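PDB 3M4A: putative Type I topoisomerase from Deinococcus radiodurans, which binds DNA and probably relaxes it as a type IB topoisomerase, breaking and rejoining one strand without ATP. Local coordinates for residues K90-Q93 against R94-F98; E308-T311 against E312-A316; V138-D141 against I142-R145. One frame throughout, in Å; residues are numbered along the deposited sequence. Where two conformers were deposited one is given.

Each of the three contacts is local, spanning a helix start within eight or nine residues; they follow one another in series, so none nests in or crosses another. Contact 1 (90-98) comes first and opens helix 91-113, whose side chains reach helices 235-254 and 323-337. Contact 3 is next, turning the loop after helix 120-134 into helix 141-147, with D141 bound to R216 and H218 farther along the chain. Contact 2 comes last, where the loop after helix 292-299 enters the short helix 312-316. The centres of contacts 2 and 3 are about 43 Å apart, on opposite sides of the chain's centre, and no two contacts touch.

Contact 1: K90-Q93 against R94-F98; sequences KKWQ and RLTRF
R94 N lies 3.1 Å from K90 O with its N-H aimed at that oxygen at 167°, which marks the first i to i+4 bond at the N terminus of helix 91-113. The turn continues regularly: L95 N reaches K91 O at 2.9 Å, and R97 N reaches Q93 O at 3.2 Å. K90 holds the N-cap position but, as a lysine, has no side-chain acceptor for the first amides. What remains is the reciprocal half of a capping box: Q93 OE1 accepts from K90 N at 2.7 Å, in the carbonyl plane and on a lone pair. The Q93 chi1 of -63° brings CG beside its own backbone N, 3.5 Å above the centre of the W92 ring, and the extended chain beyond CG carries OE1 back to K90. Beyond the segments, R94 makes a salt bridge with D237 and L95 packs on W241, both of helix 235-254. T96 N bonds to W92 O at 3.0 Å. T96 OG1 comes to the same oxygen from the opposite face of the carbonyl plane, but that second bond is doubtful, since the threonine was deposited in two conformers; in the one given, T96 OG1 lies 2.6 Å from W92 O.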
ATOM      1  N   LYS A  90      10.590   8.072 -12.703  1.00 21.58           N
ATOM      2  CA  LYS A  90       9.339   8.811 -12.771  1.00 20.94           C
ATOM      3  C   LYS A  90       8.280   8.051 -11.988  1.00 20.09           C
ATOM      4  O   LYS A  90       8.369   6.832 -11.820  1.00 19.31           O
ATOM      5  CB  LYS A  90       8.887   9.017 -14.213  1.00 21.58           C
ATOM      6  CG  LYS A  90       9.831   9.919 -14.998  1.00 22.65           C
ATOM      7  CD  LYS A  90       9.121  11.096 -15.638  1.00 24.19           C
ATOM      8  CE  LYS A  90      10.079  12.265 -15.899  1.00 24.77           C
ATOM      9  NZ  LYS A  90      11.489  11.832 -16.181  1.00 26.13           N
ATOM     10  N   LYS A  91       7.290   8.790 -11.508  1.00 19.60           N
ATOM     11  CA  LYS A  91       6.212   8.218 -10.705  0.50 19.27           C
ATOM     12  C   LYS A  91       5.567   7.041 -11.425  1.00 18.60           C
ATOM     13  O   LYS A  91       5.317   6.001 -10.820  1.00 17.73           O
ATOM     14  CB  LYS A  91       5.152   9.277 -10.398  0.50 19.59           C
ATOM     15  CG  LYS A  91       5.635  10.406  -9.504  0.50 19.52           C
ATOM     16  CD  LYS A  91       4.509  11.377  -9.194  0.50 19.86           C
ATOM     17  CE  LYS A  91       4.969  12.457  -8.238  0.50 20.54           C
ATOM     18  NZ  LYS A  91       5.949  13.356  -8.871  0.50 20.86           N
ATOM     19  N   TRP A  92       5.288   7.207 -12.717  1.00 17.60           N
ATOM     20  CA  TRP A  92       4.622   6.136 -13.463  1.00 17.44           C
ATOM     21  C   TRP A  92       5.469   4.862 -13.495  1.00 16.30           C
ATOM     22  O   TRP A  92       4.920   3.759 -13.425  1.00 15.18           O
ATOM     23  CB  TRP A  92       4.192   6.565 -14.872  1.00 17.90           C
ATOM     24  CG  TRP A  92       5.309   6.867 -15.807  1.00 18.34           C
ATOM     25  CD1 TRP A  92       5.884   8.078 -16.014  1.00 19.12           C
ATOM     26  CD2 TRP A  92       5.982   5.948 -16.676  1.00 18.72           C
ATOM     27  NE1 TRP A  92       6.877   7.978 -16.955  1.00 19.34           N
ATOM     28  CE2 TRP A  92       6.961   6.680 -17.377  1.00 18.05           C
ATOM     29  CE3 TRP A  92       5.857   4.579 -16.926  1.00 18.73           C
ATOM     30  CZ2 TRP A  92       7.812   6.094 -18.312  1.00 18.56           C
ATOM     31  CZ3 TRP A  92       6.711   3.991 -17.870  1.00 19.61           C
ATOM     32  CH2 TRP A  92       7.665   4.755 -18.550  1.00 18.84           C
ATOM     33  N   GLN A  93       6.794   5.015 -13.545  1.00 15.57           N
ATOM     34  CA  GLN A  93       7.707   3.868 -13.516  1.00 15.89           C
ATOM     35  C   GLN A  93       7.703   3.151 -12.166  1.00 15.19           C
ATOM     36  O   GLN A  93       7.597   1.918 -12.105  1.00 15.80           O
ATOM     37  CB  GLN A  93       9.140   4.309 -13.831  1.00 15.72           C
ATOM     38  CG  GLN A  93       9.315   4.891 -15.203  1.00 16.82           C
ATOM     39  CD  GLN A  93      10.723   5.404 -15.415  1.00 17.73           C
ATOM     40  OE1 GLN A  93      11.130   6.392 -14.810  1.00 21.17           O
ATOM     41  NE2 GLN A  93      11.468   4.737 -16.277  1.00 21.57           N
ATOM     42  N   ARG A  94       7.834   3.918 -11.090  1.00 14.16           N
ATOM     43  CA  ARG A  94       7.815   3.341  -9.749  1.00 13.56           C
ATOM     44  C   ARG A  94       6.476   2.649  -9.463  1.00 12.39           C
ATOM     45  O   ARG A  94       6.457   1.549  -8.896  1.00 12.12           O
ATOM     46  CB  ARG A  94       8.101   4.387  -8.672  1.00 13.53           C
ATOM     47  CG  ARG A  94       8.395   3.769  -7.313  1.00 14.34           C
ATOM     48  CD  ARG A  94       8.693   4.821  -6.277  1.00 14.94           C
ATOM     49  NE  ARG A  94       8.741   4.277  -4.916  1.00 14.80           N
ATOM     50  CZ  ARG A  94       9.830   3.759  -4.354  1.00 15.06           C
ATOM     51  NH1 ARG A  94      10.983   3.723  -5.017  1.00 15.42           N
ATOM     52  NH2 ARG A  94       9.782   3.301  -3.111  1.00 14.86           N
ATOM     53  N   LEU A  95       5.374   3.273  -9.867  1.00 12.00           N
ATOM     54  CA  LEU A  95       4.042   2.709  -9.597  1.00 11.82           C
ATOM     55  C   LEU A  95       3.736   1.456 -10.417  1.00 11.51           C
ATOM     56  O   LEU A  95       3.050   0.551  -9.938  1.00 10.32           O
ATOM     57  CB  LEU A  95       2.943   3.753  -9.837  1.00 12.06           C
ATOM     58  CG  LEU A  95       2.828   4.896  -8.818  1.00 13.05           C
ATOM     59  CD1 LEU A  95       1.572   5.714  -9.063  1.00 13.86           C
ATOM     60  CD2 LEU A  95       2.863   4.364  -7.391  1.00 12.95           C
ATOM     61  N   THR A  96       4.204   1.400 -11.661  1.00 11.22           N
ATOM     62  CA  THR A  96       4.026   0.185 -12.458  1.00 11.17           C
ATOM     63  C   THR A  96       4.733  -0.975 -11.786  1.00 11.12           C
ATOM     64  O   THR A  96       4.199  -2.074 -11.710  1.00 11.11           O
ATOM     65  CB  THR A  96       4.610   0.369 -13.882  0.50 11.28           C
ATOM     66  OG1 THR A  96       4.041   1.537 -14.478  0.50 10.67           O
ATOM     67  CG2 THR A  96       4.305  -0.841 -14.752  0.50 11.11           C
ATOM     68  N   ARG A  97       5.933  -0.723 -11.277  1.00 11.33           N
ATOM     69  CA  ARG A  97       6.680  -1.754 -10.589  1.00 10.73           C
ATOM     70  C   ARG A  97       6.032  -2.112  -9.248  1.00 10.20           C
ATOM     71  O   ARG A  97       5.942  -3.282  -8.894  1.00 10.70           O
ATOM     72  CB  ARG A  97       8.134  -1.338 -10.391  1.00 11.21           C
ATOM     73  CG  ARG A  97       9.052  -2.504 -10.067  1.00 13.13           C
ATOM     74  CD  ARG A  97       9.255  -3.464 -11.260  1.00 17.19           C
ATOM     75  NE  ARG A  97      10.114  -2.896 -12.296  1.00 18.87           N
ATOM     76  CZ  ARG A  97      11.447  -2.885 -12.273  1.00 20.04           C
ATOM     77  NH1 ARG A  97      12.118  -3.398 -11.248  1.00 20.25           N
ATOM     78  NH2 ARG A  97      12.120  -2.349 -13.282  1.00 21.06           N
ATOM     79  N   PHE A  98       5.558  -1.106  -8.523  1.00  9.30           N
ATOM     80  CA  PHE A  98       4.807  -1.358  -7.282  1.00  9.23           C
ATOM     81  C   PHE A  98       3.585  -2.253  -7.543  1.00  8.48           C
ATOM     82  O   PHE A  98       3.330  -3.196  -6.787  1.00  8.57           O
ATOM     83  CB  PHE A  98       4.376  -0.040  -6.646  1.00  8.22           C
ATOM     84  CG  PHE A  98       3.670  -0.201  -5.330  1.00  7.91           C
ATOM     85  CD1 PHE A  98       4.358  -0.645  -4.220  1.00  8.20           C
ATOM     86  CD2 PHE A  98       2.322   0.116  -5.195  1.00  8.88           C
ATOM     87  CE1 PHE A  98       3.744  -0.781  -2.995  1.00  9.15           C
ATOM     88  CE2 PHE A  98       1.684  -0.015  -3.956  1.00  7.91           C
ATOM     89  CZ  PHE A  98       2.392  -0.480  -2.868  1.00  7.36           C
TER

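Contact 2: E308-T311 against E312-A316; sequences EPRT and ERQEA
The T311 backbone turns into helix 312-316 as its N-cap, and the first helical bond, E315 N to T311 O, measures 3.1 Å. The capping bond proper belongs to the side chain: Q314 N gives to T311 OG1 over 3.0 Å, nearly straight at 163°. What puts the hydroxyl there is a chi1 of 74°, which places OG1 between the backbone N and the carbonyl carbon of T311, facing the helix start. Q314 answers with its own side chain, as in a capping box, but reaches one residue further back: its OE1 accepts from R310 N at 2.8 Å rather than from the N-cap amide. This donor stands above the plane of the amide carbonyl, 40° out of it, so the lone pairs are not used squarely. The Q314 chain runs extended past T311, with NE2 3.8 Å from T311 CG2, and lies alongside the R310 side chain, the two pointing the same way. With an alanine in place of Q314, R310 N would probably be left without this acceptor and T311 CG2 without its amide neighbour, leaving the turn less firmly held. In the conformer given, one of two deposited, E308 also makes a less certain salt bridge with R323 of helix 323-337. The P309 ring packs against the first turn, its CB 3.7 Å from Q314 CB and its CG 3.9 Å from E315 CB.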
ATOM      1  N   GLU A 308      -8.989  -2.107 -19.865  1.00 12.65           N
ATOM      2  CA  GLU A 308      -9.370  -3.444 -19.408  0.50 13.26           C
ATOM      3  C   GLU A 308      -8.609  -4.496 -20.211  1.00 13.15           C
ATOM      4  O   GLU A 308      -8.292  -4.277 -21.383  1.00 12.60           O
ATOM      5  CB  GLU A 308     -10.861  -3.682 -19.603  0.50 13.36           C
ATOM      6  CG  GLU A 308     -11.766  -2.933 -18.649  0.50 14.78           C
ATOM      7  CD  GLU A 308     -13.213  -3.285 -18.875  0.50 14.92           C
ATOM      8  OE1 GLU A 308     -13.664  -3.219 -20.036  0.50 17.93           O
ATOM      9  OE2 GLU A 308     -13.898  -3.644 -17.896  0.50 17.28           O
ATOM     10  N   PRO A 309      -8.304  -5.642 -19.595  1.00 13.62           N
ATOM     11  CA  PRO A 309      -7.595  -6.674 -20.364  1.00 13.90           C
ATOM     12  C   PRO A 309      -8.429  -7.152 -21.548  1.00 14.36           C
ATOM     13  O   PRO A 309      -9.650  -7.130 -21.476  1.00 14.75           O
ATOM     14  CB  PRO A 309      -7.356  -7.778 -19.332  1.00 13.61           C
ATOM     15  CG  PRO A 309      -8.394  -7.547 -18.256  1.00 13.83           C
ATOM     16  CD  PRO A 309      -8.580  -6.069 -18.208  1.00 13.65           C
ATOM     17  N   ARG A 310      -7.756  -7.553 -22.635  1.00 14.92           N
ATOM     18  CA  ARG A 310      -8.414  -7.915 -23.895  1.00 15.57           C
ATOM     19  C   ARG A 310      -8.254  -9.397 -24.270  1.00 14.76           C
ATOM     20  O   ARG A 310      -8.863  -9.851 -25.243  1.00 15.46           O
ATOM     21  CB  ARG A 310      -7.837  -7.075 -25.031  1.00 16.17           C
ATOM     22  CG  ARG A 310      -7.995  -5.580 -24.882  1.00 18.60           C
ATOM     23  CD  ARG A 310      -7.258  -4.858 -26.005  1.00 20.16           C
ATOM     24  NE  ARG A 310      -7.657  -3.454 -26.103  1.00 24.34           N
ATOM     25  CZ  ARG A 310      -8.349  -2.908 -27.108  1.00 26.13           C
ATOM     26  NH1 ARG A 310      -8.723  -3.619 -28.173  1.00 27.80           N
ATOM     27  NH2 ARG A 310      -8.644  -1.611 -27.058  1.00 27.56           N
ATOM     28  N   THR A 311      -7.427 -10.123 -23.523  1.00 13.88           N
ATOM     29  CA  THR A 311      -7.181 -11.553 -23.737  1.00 13.74           C
ATOM     30  C   THR A 311      -7.173 -12.244 -22.394  1.00 13.78           C
ATOM     31  O   THR A 311      -7.096 -11.588 -21.357  1.00 12.54           O
ATOM     32  CB  THR A 311      -5.825 -11.847 -24.411  1.00 13.44           C
ATOM     33  OG1 THR A 311      -4.744 -11.663 -23.482  1.00 11.89           O
ATOM     34  CG2 THR A 311      -5.618 -10.976 -25.654  1.00 13.26           C
ATOM     35  N   GLU A 312      -7.244 -13.572 -22.411  1.00 13.30           N
ATOM     36  CA  GLU A 312      -7.297 -14.336 -21.173  1.00 13.94           C
ATOM     37  C   GLU A 312      -5.995 -14.182 -20.384  1.00 13.64           C
ATOM     38  O   GLU A 312      -6.029 -13.998 -19.156  1.00 13.17           O
ATOM     39  CB  GLU A 312      -7.635 -15.814 -21.446  1.00 14.13           C
ATOM     40  CG  GLU A 312      -9.006 -16.038 -22.100  1.00 16.74           C
ATOM     41  CD  GLU A 312     -10.184 -15.669 -21.200  1.00 22.08           C
ATOM     42  OE1 GLU A 312     -10.149 -15.990 -19.993  1.00 25.56           O
ATOM     43  OE2 GLU A 312     -11.157 -15.060 -21.703  1.00 25.44           O
ATOM     44  N   ARG A 313      -4.847 -14.213 -21.060  1.00 13.38           N
ATOM     45  CA  ARG A 313      -3.584 -13.996 -20.344  1.00 13.71           C
ATOM     46  C   ARG A 313      -3.459 -12.573 -19.799  1.00 13.27           C
ATOM     47  O   ARG A 313      -2.929 -12.375 -18.707  1.00 13.61           O
ATOM     48  CB  ARG A 313      -2.352 -14.287 -21.193  1.00 13.64           C
ATOM     49  CG  ARG A 313      -1.094 -14.361 -20.325  1.00 13.97           C
ATOM     50  CD  ARG A 313       0.159 -14.631 -21.094  1.00 15.51           C
ATOM     51  NE  ARG A 313       1.305 -14.787 -20.197  1.00 16.62           N
ATOM     52  CZ  ARG A 313       2.076 -13.788 -19.768  1.00 18.17           C
ATOM     53  NH1 ARG A 313       1.832 -12.525 -20.102  1.00 20.49           N
ATOM     54  NH2 ARG A 313       3.103 -14.059 -18.975  1.00 19.34           N
ATOM     55  N   GLN A 314      -3.907 -11.586 -20.566  1.00 13.15           N
ATOM     56  CA  GLN A 314      -3.869 -10.203 -20.077  1.00 13.56           C
ATOM     57  C   GLN A 314      -4.649 -10.056 -18.775  1.00 13.67           C
ATOM     58  O   GLN A 314      -4.259  -9.280 -17.919  1.00 13.43           O
ATOM     59  CB  GLN A 314      -4.405  -9.232 -21.116  1.00 13.81           C
ATOM     60  CG  GLN A 314      -3.423  -8.969 -22.244  1.00 13.71           C
ATOM     61  CD  GLN A 314      -3.991  -8.076 -23.307  1.00 13.49           C
ATOM     62  OE1 GLN A 314      -4.952  -7.329 -23.072  1.00 14.76           O
ATOM     63  NE2 GLN A 314      -3.401  -8.132 -24.497  1.00 14.64           N
ATOM     64  N   GLU A 315      -5.748 -10.786 -18.644  1.00 14.14           N
ATOM     65  CA  GLU A 315      -6.500 -10.794 -17.390  1.00 14.78           C
ATOM     66  C   GLU A 315      -5.753 -11.582 -16.317  1.00 14.45           C
ATOM     67  O   GLU A 315      -5.639 -11.150 -15.161  1.00 13.40           O
ATOM     68  CB  GLU A 315      -7.877 -11.397 -17.610  1.00 14.82           C
ATOM     69  CG  GLU A 315      -8.802 -11.262 -16.403  1.00 16.34           C
ATOM     70  CD  GLU A 315     -10.226 -11.605 -16.750  1.00 18.17           C
ATOM     71  OE1 GLU A 315     -10.468 -12.766 -17.163  1.00 25.25           O
ATOM     72  OE2 GLU A 315     -11.096 -10.717 -16.610  1.00 25.47           O
ATOM     73  N   ALA A 316      -5.248 -12.755 -16.687  1.00 14.57           N
ATOM     74  CA  ALA A 316      -4.536 -13.591 -15.730  1.00 14.88           C
ATOM     75  C   ALA A 316      -3.330 -12.909 -15.103  1.00 15.05           C
ATOM     76  O   ALA A 316      -3.007 -13.167 -13.935  1.00 15.82           O
ATOM     77  CB  ALA A 316      -4.102 -14.920 -16.393  1.00 15.17           C
TER

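Contact 3: V138-D141 against I142-R145; sequences VGSD and IYAR
S140 and Y143 meet at the N terminus of helix 141-147, where S140 is the N-cap and its side chain makes a capping bond. The S140 hydroxyl sits between its own backbone N and carbonyl carbon (chi1 75°), which puts OG within reach of Y143 N. Its OG accepts from Y143 N, but weakly, at 3.3 Å and 151°. The same oxygen lies against the tyrosine chain, 3.1 Å from Y143 CB, a tight approach. The ring itself meets OG only obliquely. With CG anti to the Y143 backbone N (chi1 -172°), the ring is carried away from the cap, to stack on the ring of H147. D141 CB is directed away from residues 142-145 overall, though it touches I142 N; the carboxylate is held by R216, in a salt bridge through OD1, and by H218, in a hydrogen bond through OD2. Those two bonds join the helix start to strand 214-216 and the residues just after it. The carboxylate belongs to a residue near the N-terminal end of the helix, which may stabilise its negative charge. A144 brings its CB 3.4 Å from S140 O and touches T154 beyond. The main chain closes the turn: A144 N bonds to S140 O at 2.9 Å, and, while the extended R145 side chain leads away, R145 N bonds to D141 O at 2.9 Å.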
ATOM      1  N   VAL A 138       1.225   5.676   8.416  1.00  8.51           N
ATOM      2  CA  VAL A 138       1.552   4.751   9.494  1.00  8.85           C
ATOM      3  C   VAL A 138       1.573   5.445  10.875  1.00 10.08           C
ATOM      4  O   VAL A 138       1.095   4.897  11.863  1.00 10.45           O
ATOM      5  CB  VAL A 138       2.909   4.023   9.227  1.00  8.89           C
ATOM      6  CG1 VAL A 138       3.349   3.252  10.454  1.00  8.71           C
ATOM      7  CG2 VAL A 138       2.800   3.091   8.001  1.00  9.20           C
ATOM      8  N   GLY A 139       2.123   6.658  10.915  1.00 10.63           N
ATOM      9  CA  GLY A 139       2.249   7.414  12.160  1.00 11.51           C
ATOM     10  C   GLY A 139       3.416   6.927  12.995  1.00 12.07           C
ATOM     11  O   GLY A 139       4.127   6.001  12.615  1.00 12.34           O
ATOM     12  N   SER A 140       3.619   7.581  14.136  1.00 13.00           N
ATOM     13  CA  SER A 140       4.640   7.157  15.110  1.00 13.43           C
ATOM     14  C   SER A 140       4.251   7.638  16.510  1.00 13.50           C
ATOM     15  O   SER A 140       3.560   8.644  16.640  1.00 13.20           O
ATOM     16  CB  SER A 140       6.019   7.689  14.721  1.00 14.35           C
ATOM     17  OG  SER A 140       6.150   9.074  14.994  1.00 15.58           O
ATOM     18  N   ASP A 141       4.687   6.912  17.541  1.00 13.94           N
ATOM     19  CA  ASP A 141       4.330   7.223  18.929  1.00 14.85           C
ATOM     20  C   ASP A 141       4.858   8.584  19.368  1.00 15.15           C
ATOM     21  O   ASP A 141       4.142   9.357  20.004  1.00 15.43           O
ATOM     22  CB  ASP A 141       4.890   6.175  19.901  1.00 15.05           C
ATOM     23  CG  ASP A 141       4.116   4.876  19.890  1.00 17.78           C
ATOM     24  OD1 ASP A 141       3.233   4.702  19.032  1.00 19.74           O
ATOM     25  OD2 ASP A 141       4.409   4.013  20.744  1.00 22.74           O
ATOM     26  N   ILE A 142       6.119   8.854  19.056  1.00 15.81           N
ATOM     27  CA  ILE A 142       6.744  10.110  19.481  1.00 15.69           C
ATOM     28  C   ILE A 142       6.051  11.299  18.815  1.00 15.45           C
ATOM     29  O   ILE A 142       5.762  12.286  19.481  1.00 15.40           O
ATOM     30  CB  ILE A 142       8.269  10.096  19.216  1.00 15.82           C
ATOM     31  CG1 ILE A 142       8.939   9.181  20.246  1.00 17.43           C
ATOM     32  CG2 ILE A 142       8.842  11.511  19.280  1.00 16.35           C
ATOM     33  CD1 ILE A 142      10.406   8.877  19.965  1.00 16.60           C
ATOM     34  N   TYR A 143       5.735  11.178  17.527  1.00 15.52           N
ATOM     35  CA  TYR A 143       4.997  12.227  16.815  1.00 15.26           C
ATOM     36  C   TYR A 143       3.603  12.423  17.402  1.00 15.30           C
ATOM     37  O   TYR A 143       3.183  13.548  17.647  1.00 14.79           O
ATOM     38  CB  TYR A 143       4.890  11.934  15.310  1.00 15.60           C
ATOM     39  CG  TYR A 143       4.295  13.079  14.514  1.00 15.44           C
ATOM     40  CD1 TYR A 143       5.112  14.017  13.887  1.00 15.70           C
ATOM     41  CD2 TYR A 143       2.919  13.236  14.394  1.00 15.93           C
ATOM     42  CE1 TYR A 143       4.569  15.071  13.151  1.00 15.25           C
ATOM     43  CE2 TYR A 143       2.373  14.292  13.673  1.00 15.36           C
ATOM     44  CZ  TYR A 143       3.203  15.202  13.053  1.00 15.98           C
ATOM     45  OH  TYR A 143       2.635  16.238  12.342  1.00 16.57           O
ATOM     46  N   ALA A 144       2.887  11.327  17.639  1.00 15.27           N
ATOM     47  CA  ALA A 144       1.551  11.416  18.206  1.00 15.96           C
ATOM     48  C   ALA A 144       1.555  12.052  19.605  1.00 16.18           C
ATOM     49  O   ALA A 144       0.698  12.879  19.906  1.00 16.14           O
ATOM     50  CB  ALA A 144       0.876  10.041  18.238  1.00 15.72           C
ATOM     51  N   ARG A 145       2.530  11.683  20.437  1.00 17.16           N
ATOM     52  CA  ARG A 145       2.615  12.198  21.810  1.00 17.88           C
ATOM     53  C   ARG A 145       2.798  13.717  21.835  1.00 17.76           C
ATOM     54  O   ARG A 145       2.216  14.401  22.685  1.00 18.09           O
ATOM     55  CB  ARG A 145       3.754  11.516  22.576  1.00 18.15           C
ATOM     56  CG  ARG A 145       3.786  11.846  24.069  1.00 19.19           C
ATOM     57  CD  ARG A 145       4.535  10.771  24.887  1.00 20.85           C
ATOM     58  NE  ARG A 145       4.136  10.798  26.302  1.00 23.70           N
ATOM     59  CZ  ARG A 145       4.741  10.130  27.289  1.00 24.63           C
ATOM     60  NH1 ARG A 145       5.798   9.350  27.058  1.00 26.63           N
ATOM     61  NH2 ARG A 145       4.285  10.251  28.536  1.00 25.79           N
TER